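PDB 2CB4: mosquitocidal toxin from Bacillus sphaericus, which probably transfers ADP-ribose from NAD onto target proteins through the catalytic domain described here, one part of a longer mosquitocidal toxin with ricin-B-type lectin repeats. Local coordinates for residues T195-Y198 with I203-I206. The protein carries 1 engineered substitution. Numbering follows the deposited sequence.
Sequences TYEY and IVRI
Glu197 and the Val204–Arg205 pair form a classic beta bulge between segments 195-198 and 203-206 of the antiparallel hairpin formed by strands 192-199 and 202-208: Glu197 N donates to Arg205 O at 2.9 Å, while Val204 N donates to Glu197 O at 2.9 Å, both almost straight. The extra residue shifts the register by one, so Tyr196 pairs with Ile206 but Tyr198 with Ile203. These four side chains share one face of the hairpin, where flat rings and branched aliphatic chains suit a buried apolar layer. Ile203 CD1 lies over a face of the Tyr196 ring, offset toward its rim and 4.2 Å from Tyr196 CD2; Ile206 CG1 runs alongside, 3.9 Å from Tyr196 CD1. The phenol need not spoil this layer, because Tyr196 OH bonds to Ser222 O.

Glu197 and Arg205 point side by side from the other face. With CG anti to the backbone N (chi1 175°) and the chain extended beyond it, Glu197 CG passes Val204 CG2 at 3.9 Å and the carboxylate is carried away from the backbone, beyond the sheet. There a water donates to Glu197 OE1 at 2.8 Å and accepts from Arg205 NH1, in the guanidinium plane. Ser228 receives Arg205 NE. Glu197 and Arg205 are thus linked through water rather than by a direct salt bridge, and bonds from Trp207 to OE1 and from His199 and Asn241 to OE2, with the water, probably fix the buried carboxylate's orientation.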
loop_
_atom_site.group_PDB
_atom_site.type_symbol
_atom_site.label_atom_id
_atom_site.label_comp_id
_atom_site.label_asym_id
_atom_site.label_seq_id
_atom_site.Cartn_x
_atom_site.Cartn_y
_atom_site.Cartn_z
ATOM N N THR A 195 37.650 7.895 -18.608
ATOM C CA THR A 195 37.850 6.999 -17.481
ATOM C C THR A 195 38.682 5.802 -17.910
ATOM O O THR A 195 38.646 5.389 -19.066
ATOM C CB THR A 195 36.521 6.555 -16.773
ATOM O OG1 THR A 195 36.845 5.973 -15.501
ATOM C CG2 THR A 195 35.747 5.527 -17.605
ATOM N N TYR A 196 39.451 5.267 -16.977
ATOM C CA TYR A 196 40.222 4.062 -17.214
ATOM C C TYR A 196 39.407 2.954 -16.565
ATOM O O TYR A 196 39.006 3.080 -15.407
ATOM C CB TYR A 196 41.526 4.068 -16.428
ATOM C CG TYR A 196 42.587 4.938 -16.989
ATOM C CD1 TYR A 196 42.520 5.400 -18.292
ATOM C CD2 TYR A 196 43.667 5.307 -16.214
ATOM C CE1 TYR A 196 43.504 6.227 -18.811
ATOM C CE2 TYR A 196 44.672 6.103 -16.727
ATOM C CZ TYR A 196 44.586 6.565 -18.026
ATOM O OH TYR A 196 45.579 7.376 -18.511
ATOM N N GLU A 197 39.217 1.853 -17.280
ATOM C CA GLU A 197 38.542 0.694 -16.718
ATOM C C GLU A 197 39.641 -0.305 -16.341
ATOM O O GLU A 197 40.375 -0.790 -17.198
ATOM C CB GLU A 197 37.608 0.057 -17.742
ATOM C CG GLU A 197 36.975 -1.214 -17.254
ATOM C CD GLU A 197 35.896 -1.724 -18.185
ATOM O OE1 GLU A 197 35.505 -1.009 -19.130
ATOM O OE2 GLU A 197 35.439 -2.853 -17.966
ATOM N N TYR A 198 39.752 -0.616 -15.049
ATOM C CA TYR A 198 40.762 -1.589 -14.568
ATOM C C TYR A 198 40.079 -2.880 -14.171
ATOM O O TYR A 198 39.014 -2.847 -13.548
ATOM C CB TYR A 198 41.429 -1.082 -13.278
ATOM C CG TYR A 198 42.326 0.124 -13.433
ATOM C CD1 TYR A 198 43.669 -0.031 -13.740
ATOM C CD2 TYR A 198 41.845 1.423 -13.215
ATOM C CE1 TYR A 198 44.523 1.079 -13.876
ATOM C CE2 TYR A 198 42.701 2.541 -13.324
ATOM C CZ TYR A 198 44.039 2.355 -13.646
ATOM O OH TYR A 198 44.908 3.436 -13.761
ATOM N N ILE A 203 44.733 -2.013 -16.676
ATOM C CA ILE A 203 43.889 -1.247 -17.596
ATOM C C ILE A 203 43.476 -2.136 -18.761
ATOM O O ILE A 203 44.325 -2.752 -19.410
ATOM C CB ILE A 203 44.595 0.022 -18.150
ATOM C CG1 ILE A 203 45.089 0.887 -16.997
ATOM C CG2 ILE A 203 43.598 0.922 -18.898
ATOM C CD1 ILE A 203 46.000 2.070 -17.479
ATOM N N VAL A 204 42.171 -2.209 -19.014
ATOM C CA VAL A 204 41.667 -3.041 -20.100
ATOM C C VAL A 204 40.945 -2.169 -21.133
ATOM O O VAL A 204 40.728 -2.588 -22.263
ATOM C CB VAL A 204 40.750 -4.200 -19.573
ATOM C CG1 VAL A 204 41.515 -5.098 -18.591
ATOM C CG2 VAL A 204 39.503 -3.648 -18.937
ATOM N N ARG A 205 40.636 -0.926 -20.760
ATOM C CA ARG A 205 39.960 -0.036 -21.679
ATOM C C ARG A 205 40.006 1.399 -21.225
ATOM O O ARG A 205 39.982 1.680 -20.026
ATOM C CB ARG A 205 38.506 -0.468 -21.806
ATOM C CG ARG A 205 37.668 0.369 -22.725
ATOM C CD ARG A 205 36.464 -0.448 -23.145
ATOM N NE ARG A 205 36.793 -1.373 -24.223
ATOM C CZ ARG A 205 36.308 -2.613 -24.339
ATOM N NH1 ARG A 205 35.476 -3.093 -23.425
ATOM N NH2 ARG A 205 36.678 -3.379 -25.360
ATOM N N ILE A 206 40.030 2.301 -22.205
ATOM C CA ILE A 206 40.011 3.738 -21.963
ATOM C C ILE A 206 38.741 4.252 -22.626
ATOM O O ILE A 206 38.524 4.018 -23.806
ATOM C CB ILE A 206 41.238 4.458 -22.576
ATOM C CG1 ILE A 206 42.518 3.938 -21.909
ATOM C CG2 ILE A 206 41.118 5.997 -22.379
ATOM C CD1 ILE A 206 43.779 4.243 -22.682
HETATM O O HOH W 1 34.518 -2.591 -21.164
#